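Local structure of putative p22 protein (Leishmania major, 1YQF) at residues A[48-56]-A[169-178]; A[73-81]-A[93-101]. The protein is of unknown function but belongs to the MAM33 family of mitochondrial glycoproteins and is a sequence homologue of human p32. One frame throughout, in Å; residues are numbered along the deposited sequence.

Contact 1 of 2, residues A[48-56]-A[169-178]; sequences PTPPAGWQV and RGVDEKLGEF
Phe-178 lies in a cradle of prolines, with Pro-48, Pro-50 and Pro-51 all touching its ring. Pro-50 comes obliquely over it as an off-centre CH-pi contact, Pro-50 CB standing 4.2 Å from the ring centroid and 30° off the normal. Pro-51 CD rests 4.0 Å from Phe-178 CB, at the root of the side chain, and Pro-48 CG reaches Phe-178 CD1 at 3.9 Å, the two side chains crossing at about a right angle. From the far end Val-56 points back at the ring, its CG2 3.7 Å from Phe-178 CZ. The phenylalanine reaches this place because its CG is anti to the backbone N (chi1 169°). A second cluster forms round Trp-54: Leu-175 CD1 sits over one indole face, 3.8 Å above the plane and near the rim. Arg-169 O, in van der Waals contact with Trp-54 CZ2 at 3.4 Å, accepts its hydrogen bond from Lys-69 NZ. Further out, a helix end and a helix start frame the backbone that presents these groups. Gly-170, with positive phi, is the C-prime residue of a Schellman motif closing the preceding helix, and Asp-172 N-caps the next one, its OD1 accepting from Leu-175 N at 3.1 Å. The Arg-169 side chain leads away to a salt bridge with Glu-74 and hydrogen bonds with Tyr-165 and with Ser-23 of a second subunit. Beneath, Trp-54 and Leu-175 both touch Leu-67 and Val-78. The arrangement is a helix start, overlaid by a proline-rich loop, packing the long C-terminal helix on the antiparallel sheet of this p32-like (MAM33 family) protein.

Contact 2 of 2, residues A[73-81]-A[93-101]; sequences GEDLVVRYS and NIFVYITQK
Val-77 and Tyr-97 form the central hydrogen-bonded pair of an antiparallel ladder whose strand axes approach to 4.6 Å. Tyr-97 N meets Val-77 O at 2.7 Å and 172°, in the carbonyl plane; the pairs Asp-75 with Thr-99 and Arg-79 with Phe-95 repeat the two-bond pattern. Packing is close on the face bearing Leu-76, Val-78, Val-96 and Ile-98. There Leu-76 CD2 lies alongside Ile-98, 3.7 Å from its CG1, and Val-78 CG1 meets Ile-94 CD1 at 4.1 Å; Val-96 touches Val-171. The other face is more polar. Arg-79 crosses Tyr-97 at a slant, guanidinium and ring planes 51° apart, with Arg-79 CB at the ring edge, 4.0 Å from Tyr-97 CE1; its NE forms a salt bridge with Asp-66. Water enters at the margins: one molecule joins Gln-100 NE2 to Glu-74 OE2 (OE1 being salt-bridged to Arg-169), another links Asp-75 O to Thr-99 OG1, which also bonds Thr-105 OG1, and a third joins Ser-81 N to Asn-93 O. The chemistry implies a register set by backbone bonds, an apolar face turned toward helix 173-202 and the loop before it, and water-linked polar ends, among them one carboxylate.

Overall arrangement
From the N terminus, helix 23-39 is followed by a long loop; contact 1 begins in it, at residue 48, and runs into strand 55-58. The chain next builds the remaining strands of the antiparallel sheet in sequential order; contact 2 closes a hairpin between two inner neighbours, 74-81 and 92-99, whose connecting loop is about ten residues long. Only after the last strand and three helices does residue 169 return, so contact 1 closes a loop of 112 intervening residues and contact 2 is nested inside it. Their centres are 12 Å apart, and they touch directly, as where Phe-178 CE2 meets Tyr-80 OH at 3.7 Å. Together they tie the N-terminal loop and the start of helix 173-202 to the sheet.

Contact 1 of 2, residues A[48-56]-A[169-178]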
loop_
_atom_site.group_PDB
_atom_site.type_symbol
_atom_site.label_atom_id
_atom_site.label_comp_id
_atom_site.label_asym_id
_atom_site.label_seq_id
_atom_site.Cartn_x
_atom_site.Cartn_y
_atom_site.Cartn_z
ATOM N N PRO A 48 9.399 11.044 -27.555
ATOM C CA PRO A 48 10.861 10.933 -27.624
ATOM C C PRO A 48 11.346 9.672 -28.338
ATOM O O PRO A 48 10.610 8.692 -28.476
ATOM C CB PRO A 48 11.270 10.904 -26.149
ATOM C CG PRO A 48 10.104 10.313 -25.467
ATOM C CD PRO A 48 8.906 10.871 -26.174
ATOM N N THR A 49 12.594 9.724 -28.795
ATOM C CA THR A 49 13.239 8.588 -29.438
ATOM C C THR A 49 14.043 7.838 -28.383
ATOM O O THR A 49 14.888 8.438 -27.714
ATOM C CB THR A 49 14.167 9.054 -30.583
ATOM O OG1 THR A 49 15.099 10.034 -30.102
ATOM C CG2 THR A 49 13.378 9.785 -31.667
ATOM N N PRO A 50 13.783 6.542 -28.214
ATOM C CA PRO A 50 14.479 5.757 -27.186
ATOM C C PRO A 50 15.969 5.614 -27.493
ATOM O O PRO A 50 16.310 5.521 -28.673
ATOM C CB PRO A 50 13.773 4.397 -27.247
ATOM C CG PRO A 50 13.233 4.317 -28.620
ATOM C CD PRO A 50 12.823 5.717 -28.970
ATOM N N PRO A 51 16.837 5.615 -26.477
ATOM C CA PRO A 51 18.276 5.389 -26.700
ATOM C C PRO A 51 18.570 4.086 -27.450
ATOM O O PRO A 51 17.688 3.238 -27.624
ATOM C CB PRO A 51 18.845 5.335 -25.277
ATOM C CG PRO A 51 17.909 6.169 -24.477
ATOM C CD PRO A 51 16.546 5.854 -25.049
ATOM N N ALA A 52 19.821 3.942 -27.874
ATOM C CA ALA A 52 20.247 2.833 -28.733
ATOM C C ALA A 52 20.082 1.465 -28.070
ATOM O O ALA A 52 20.486 1.272 -26.922
ATOM C CB ALA A 52 21.695 3.035 -29.159
ATOM N N GLY A 53 19.483 0.528 -28.806
ATOM C CA GLY A 53 19.322 -0.843 -28.351
ATOM C C GLY A 53 17.962 -1.142 -27.746
ATOM O O GLY A 53 17.393 -2.206 -27.993
ATOM N N TRP A 54 17.438 -0.208 -26.953
ATOM C CA TRP A 54 16.197 -0.440 -26.214
ATOM C C TRP A 54 14.966 -0.487 -27.123
ATOM O O TRP A 54 14.921 0.162 -28.167
ATOM C CB TRP A 54 16.000 0.625 -25.132
ATOM C CG TRP A 54 17.111 0.684 -24.126
ATOM C CD1 TRP A 54 18.203 1.499 -24.164
ATOM C CD2 TRP A 54 17.237 -0.098 -22.931
ATOM N NE1 TRP A 54 19.004 1.274 -23.069
ATOM C CE2 TRP A 54 18.433 0.300 -22.293
ATOM C CE3 TRP A 54 16.460 -1.095 -22.330
ATOM C CZ2 TRP A 54 18.869 -0.266 -21.092
ATOM C CZ3 TRP A 54 16.895 -1.658 -21.133
ATOM C CH2 TRP A 54 18.088 -1.239 -20.530
ATOM N N GLN A 55 13.978 -1.269 -26.699
ATOM C CA GLN A 55 12.701 -1.413 -27.388
ATOM C C GLN A 55 11.595 -1.038 -26.399
ATOM O O GLN A 55 11.600 -1.493 -25.255
ATOM C CB GLN A 55 12.515 -2.860 -27.866
ATOM C CG GLN A 55 12.113 -3.015 -29.333
ATOM C CD GLN A 55 10.615 -2.853 -29.562
ATOM O OE1 GLN A 55 9.811 -3.626 -29.037
ATOM N NE2 GLN A 55 10.240 -1.852 -30.353
ATOM N N VAL A 56 10.654 -0.206 -26.839
ATOM C CA VAL A 56 9.535 0.209 -25.995
ATOM C C VAL A 56 8.352 -0.729 -26.217
ATOM O O VAL A 56 7.944 -0.960 -27.356
ATOM C CB VAL A 56 9.091 1.652 -26.309
ATOM C CG1 VAL A 56 8.033 2.119 -25.314
ATOM C CG2 VAL A 56 10.282 2.601 -26.295
ATOM N N ARG A 169 25.505 -0.464 -18.863
ATOM C CA ARG A 169 24.375 -1.153 -19.488
ATOM C C ARG A 169 23.289 -0.239 -20.079
ATOM O O ARG A 169 22.193 -0.703 -20.385
ATOM C CB ARG A 169 23.740 -2.092 -18.462
ATOM C CG ARG A 169 24.596 -3.286 -18.177
ATOM C CD ARG A 169 24.247 -4.016 -16.896
ATOM N NE ARG A 169 25.124 -5.164 -16.703
ATOM C CZ ARG A 169 26.419 -5.096 -16.412
ATOM N NH1 ARG A 169 27.033 -3.923 -16.257
ATOM N NH2 ARG A 169 27.115 -6.214 -16.266
ATOM N N GLY A 170 23.588 1.044 -20.246
ATOM C CA GLY A 170 22.633 1.981 -20.823
ATOM C C GLY A 170 21.667 2.604 -19.828
ATOM O O GLY A 170 20.822 3.410 -20.218
ATOM N N VAL A 171 21.787 2.231 -18.554
ATOM C CA VAL A 171 20.973 2.811 -17.492
ATOM C C VAL A 171 21.701 4.048 -16.969
ATOM O O VAL A 171 22.469 3.979 -16.009
ATOM C CB VAL A 171 20.721 1.802 -16.355
ATOM C CG1 VAL A 171 19.799 2.397 -15.294
ATOM C CG2 VAL A 171 20.127 0.521 -16.909
ATOM N N ASP A 172 21.445 5.175 -17.624
ATOM C CA ASP A 172 22.172 6.419 -17.369
ATOM C C ASP A 172 21.223 7.624 -17.413
ATOM O O ASP A 172 20.007 7.460 -17.307
ATOM C CB ASP A 172 23.319 6.565 -18.385
ATOM C CG ASP A 172 22.860 6.385 -19.822
ATOM O OD1 ASP A 172 21.701 6.730 -20.137
ATOM O OD2 ASP A 172 23.596 5.901 -20.711
ATOM N N GLU A 173 21.777 8.827 -17.547
ATOM C CA GLU A 173 20.974 10.046 -17.602
ATOM C C GLU A 173 20.216 10.208 -18.920
ATOM O O GLU A 173 19.178 10.862 -18.955
ATOM C CB GLU A 173 21.853 11.272 -17.365
ATOM C CG GLU A 173 22.463 11.317 -15.973
ATOM C CD GLU A 173 23.102 12.656 -15.640
ATOM O OE1 GLU A 173 23.057 13.587 -16.481
ATOM O OE2 GLU A 173 23.649 12.780 -14.524
ATOM N N LYS A 174 20.740 9.626 -19.997
ATOM C CA LYS A 174 20.057 9.645 -21.293
ATOM C C LYS A 174 18.785 8.801 -21.287
ATOM O O LYS A 174 17.815 9.138 -21.965
ATOM C CB LYS A 174 20.988 9.159 -22.409
ATOM C CG LYS A 174 22.270 9.973 -22.560
ATOM C CD LYS A 174 21.987 11.446 -22.857
ATOM C CE LYS A 174 23.262 12.275 -22.847
ATOM N NZ LYS A 174 24.018 12.138 -21.562
ATOM N N LEU A 175 18.793 7.713 -20.518
ATOM C CA LEU A 175 17.629 6.843 -20.406
ATOM C C LEU A 175 16.574 7.540 -19.558
ATOM O O LEU A 175 15.388 7.495 -19.870
ATOM C CB LEU A 175 18.009 5.494 -19.783
ATOM C CG LEU A 175 17.132 4.289 -20.143
ATOM C CD1 LEU A 175 17.648 3.038 -19.463
ATOM C CD2 LEU A 175 15.683 4.508 -19.759
ATOM N N GLY A 176 17.021 8.192 -18.490
ATOM C CA GLY A 176 16.130 8.907 -17.598
ATOM C C GLY A 176 15.361 10.000 -18.312
ATOM O O GLY A 176 14.148 10.109 -18.153
ATOM N N GLU A 177 16.074 10.796 -19.106
ATOM C CA GLU A 177 15.478 11.878 -19.884
ATOM C C GLU A 177 14.436 11.325 -20.850
ATOM O O GLU A 177 13.413 11.962 -21.083
ATOM C CB GLU A 177 16.559 12.647 -20.653
ATOM C CG GLU A 177 16.042 13.790 -21.519
ATOM C CD GLU A 177 17.163 14.548 -22.207
ATOM O OE1 GLU A 177 17.790 15.409 -21.551
ATOM O OE2 GLU A 177 17.421 14.285 -23.404
ATOM N N PHE A 178 14.695 10.142 -21.403
ATOM C CA PHE A 178 13.716 9.475 -22.257
ATOM C C PHE A 178 12.432 9.216 -21.479
ATOM O O PHE A 178 11.358 9.614 -21.911
ATOM C CB PHE A 178 14.249 8.149 -22.797
ATOM C CG PHE A 178 13.193 7.304 -23.448
ATOM C CD1 PHE A 178 12.751 7.598 -24.729
ATOM C CD2 PHE A 178 12.621 6.233 -22.773
ATOM C CE1 PHE A 178 11.769 6.828 -25.337
ATOM C CE2 PHE A 178 11.633 5.463 -23.371
ATOM C CZ PHE A 178 11.206 5.759 -24.655
#

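Contact 2 of 2, residues A[73-81]-A[93-101]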
loop_
_atom_site.group_PDB
_atom_site.type_symbol
_atom_site.label_atom_id
_atom_site.label_comp_id
_atom_site.label_asym_id
_atom_site.label_seq_id
_atom_site.Cartn_x
_atom_site.Cartn_y
_atom_site.Cartn_z
ATOM N N GLY A 73 24.641 -11.337 -22.795
ATOM C CA GLY A 73 23.857 -12.479 -22.350
ATOM C C GLY A 73 22.803 -12.177 -21.290
ATOM O O GLY A 73 21.950 -13.020 -21.008
ATOM N N GLU A 74 22.858 -10.984 -20.702
ATOM C CA GLU A 74 21.900 -10.565 -19.681
ATOM C C GLU A 74 20.634 -10.007 -20.331
ATOM O O GLU A 74 20.707 -9.313 -21.338
ATOM C CB GLU A 74 22.517 -9.482 -18.791
ATOM C CG GLU A 74 23.780 -9.899 -18.051
ATOM C CD GLU A 74 24.521 -8.723 -17.441
ATOM O OE1 GLU A 74 24.052 -7.575 -17.588
ATOM O OE2 GLU A 74 25.576 -8.947 -16.813
ATOM N N ASP A 75 19.479 -10.306 -19.744
ATOM C CA ASP A 75 18.214 -9.712 -20.171
ATOM C C ASP A 75 17.904 -8.504 -19.295
ATOM O O ASP A 75 17.613 -8.651 -18.112
ATOM C CB ASP A 75 17.083 -10.736 -20.074
ATOM C CG ASP A 75 17.264 -11.895 -21.032
ATOM O OD1 ASP A 75 18.014 -11.837 -22.034
ATOM O OD2 ASP A 75 16.636 -12.955 -20.814
ATOM N N LEU A 76 17.978 -7.311 -19.880
ATOM C CA LEU A 76 17.708 -6.074 -19.150
ATOM C C LEU A 76 16.274 -5.601 -19.376
ATOM O O LEU A 76 15.750 -5.688 -20.483
ATOM C CB LEU A 76 18.683 -4.970 -19.562
ATOM C CG LEU A 76 20.177 -5.310 -19.530
ATOM C CD1 LEU A 76 20.987 -4.139 -20.066
ATOM C CD2 LEU A 76 20.633 -5.668 -18.131
ATOM N N VAL A 77 15.646 -5.109 -18.313
ATOM C CA VAL A 77 14.317 -4.514 -18.398
ATOM C C VAL A 77 14.271 -3.271 -17.518
ATOM O O VAL A 77 14.589 -3.337 -16.340
ATOM C CB VAL A 77 13.216 -5.497 -17.947
ATOM C CG1 VAL A 77 11.844 -4.834 -17.993
ATOM C CG2 VAL A 77 13.215 -6.753 -18.818
ATOM N N VAL A 78 13.884 -2.140 -18.098
ATOM C CA VAL A 78 13.662 -0.912 -17.342
ATOM C C VAL A 78 12.170 -0.617 -17.394
ATOM O O VAL A 78 11.628 -0.300 -18.448
ATOM C CB VAL A 78 14.451 0.272 -17.920
ATOM C CG1 VAL A 78 14.183 1.540 -17.111
ATOM C CG2 VAL A 78 15.943 -0.045 -17.943
ATOM N N ARG A 79 11.514 -0.729 -16.247
ATOM C CA ARG A 79 10.066 -0.613 -16.161
ATOM C C ARG A 79 9.665 0.697 -15.506
ATOM O O ARG A 79 10.247 1.110 -14.510
ATOM C CB ARG A 79 9.511 -1.791 -15.361
ATOM C CG ARG A 79 8.017 -1.726 -15.092
ATOM C CD ARG A 79 7.462 -3.017 -14.538
ATOM N NE ARG A 79 7.576 -4.125 -15.488
ATOM C CZ ARG A 79 7.443 -5.409 -15.170
ATOM N NH1 ARG A 79 7.195 -5.765 -13.921
ATOM N NH2 ARG A 79 7.559 -6.347 -16.102
ATOM N N TYR A 80 8.658 1.344 -16.074
ATOM C CA TYR A 80 8.127 2.584 -15.521
ATOM C C TYR A 80 6.658 2.739 -15.857
ATOM O O TYR A 80 6.126 2.039 -16.717
ATOM C CB TYR A 80 8.893 3.786 -16.064
ATOM C CG TYR A 80 8.798 3.939 -17.563
ATOM C CD1 TYR A 80 9.547 3.131 -18.409
ATOM C CD2 TYR A 80 7.960 4.893 -18.136
ATOM C CE1 TYR A 80 9.463 3.262 -19.786
ATOM C CE2 TYR A 80 7.873 5.035 -19.516
ATOM C CZ TYR A 80 8.628 4.216 -20.334
ATOM O OH TYR A 80 8.548 4.341 -21.702
ATOM N N SER A 81 6.020 3.680 -15.175
ATOM C CA SER A 81 4.623 4.012 -15.406
ATOM C C SER A 81 4.542 5.484 -15.789
ATOM O O SER A 81 5.301 6.309 -15.269
ATOM C CB SER A 81 3.798 3.743 -14.143
ATOM O OG SER A 81 2.441 4.122 -14.322
ATOM N N ASN A 93 9.860 7.267 -10.977
ATOM C CA ASN A 93 10.494 6.046 -10.504
ATOM C C ASN A 93 10.643 5.009 -11.616
ATOM O O ASN A 93 9.755 4.855 -12.454
ATOM C CB ASN A 93 9.698 5.465 -9.334
ATOM C CG ASN A 93 9.757 6.347 -8.094
ATOM O OD1 ASN A 93 10.802 6.915 -7.769
ATOM N ND2 ASN A 93 8.633 6.468 -7.402
ATOM N N ILE A 94 11.780 4.319 -11.626
ATOM C CA ILE A 94 12.011 3.215 -12.557
ATOM C C ILE A 94 12.522 1.987 -11.818
ATOM O O ILE A 94 13.185 2.091 -10.787
ATOM C CB ILE A 94 12.996 3.608 -13.691
ATOM C CG1 ILE A 94 14.385 3.938 -13.137
ATOM C CG2 ILE A 94 12.445 4.783 -14.484
ATOM C CD1 ILE A 94 15.428 4.221 -14.216
ATOM N N PHE A 95 12.208 0.822 -12.366
ATOM C CA PHE A 95 12.640 -0.444 -11.806
ATOM C C PHE A 95 13.468 -1.150 -12.862
ATOM O O PHE A 95 12.962 -1.492 -13.925
ATOM C CB PHE A 95 11.420 -1.255 -11.378
ATOM C CG PHE A 95 10.576 -0.535 -10.377
ATOM C CD1 PHE A 95 9.580 0.341 -10.795
ATOM C CD2 PHE A 95 10.820 -0.670 -9.019
ATOM C CE1 PHE A 95 8.819 1.045 -9.872
ATOM C CE2 PHE A 95 10.062 0.027 -8.095
ATOM C CZ PHE A 95 9.060 0.885 -8.522
ATOM N N VAL A 96 14.753 -1.322 -12.570
ATOM C CA VAL A 96 15.696 -1.931 -13.500
ATOM C C VAL A 96 15.900 -3.394 -13.124
ATOM O O VAL A 96 16.293 -3.696 -12.009
ATOM C CB VAL A 96 17.060 -1.208 -13.465
ATOM C CG1 VAL A 96 18.017 -1.801 -14.487
ATOM C CG2 VAL A 96 16.884 0.281 -13.714
ATOM N N TYR A 97 15.638 -4.296 -14.063
ATOM C CA TYR A 97 15.827 -5.722 -13.839
ATOM C C TYR A 97 16.975 -6.244 -14.696
ATOM O O TYR A 97 17.045 -5.969 -15.890
ATOM C CB TYR A 97 14.541 -6.492 -14.145
ATOM C CG TYR A 97 13.340 -6.000 -13.366
ATOM C CD1 TYR A 97 12.571 -4.939 -13.839
ATOM C CD2 TYR A 97 12.974 -6.590 -12.160
ATOM C CE1 TYR A 97 11.466 -4.474 -13.126
ATOM C CE2 TYR A 97 11.870 -6.131 -11.441
ATOM C CZ TYR A 97 11.122 -5.073 -11.934
ATOM O OH TYR A 97 10.024 -4.613 -11.245
ATOM N N ILE A 98 17.877 -6.990 -14.074
ATOM C CA ILE A 98 19.001 -7.608 -14.767
ATOM C C ILE A 98 18.904 -9.101 -14.497
ATOM O O ILE A 98 19.138 -9.546 -13.380
ATOM C CB ILE A 98 20.346 -7.035 -14.250
ATOM C CG1 ILE A 98 20.371 -5.512 -14.413
ATOM C CG2 ILE A 98 21.522 -7.668 -14.994
ATOM C CD1 ILE A 98 21.659 -4.850 -13.961
ATOM N N THR A 99 18.542 -9.866 -15.521
ATOM C CA THR A 99 18.328 -11.300 -15.379
ATOM C C THR A 99 19.460 -12.095 -16.031
ATOM O O THR A 99 19.764 -11.913 -17.209
ATOM C CB THR A 99 16.971 -11.690 -15.998
ATOM O OG1 THR A 99 15.906 -11.133 -15.217
ATOM C CG2 THR A 99 16.742 -13.207 -15.928
ATOM N N GLN A 100 20.071 -12.979 -15.253
ATOM C CA GLN A 100 21.139 -13.845 -15.735
ATOM C C GLN A 100 20.559 -15.022 -16.512
ATOM O O GLN A 100 19.346 -15.230 -16.530
ATOM C CB GLN A 100 21.973 -14.370 -14.562
ATOM C CG GLN A 100 22.614 -13.291 -13.684
ATOM C CD GLN A 100 23.693 -12.480 -14.392
ATOM O OE1 GLN A 100 24.197 -12.879 -15.439
ATOM N NE2 GLN A 100 24.048 -11.341 -13.815
ATOM N N LYS A 101 21.439 -15.785 -17.155
ATOM C CA LYS A 101 21.048 -16.974 -17.915
ATOM C C LYS A 101 20.308 -17.989 -17.035
ATOM O O LYS A 101 19.301 -18.568 -17.451
ATOM C CB LYS A 101 22.291 -17.614 -18.552
ATOM C CG LYS A 101 22.015 -18.850 -19.406
ATOM C CD LYS A 101 23.102 -19.079 -20.460
ATOM C CE LYS A 101 24.477 -19.338 -19.843
ATOM N NZ LYS A 101 24.515 -20.565 -19.001
HETATM O O HOH W 1 25.546 -8.965 -14.083
HETATM O O HOH W 2 15.407 -8.795 -16.528
HETATM O O HOH W 3 7.114 4.216 -12.336
#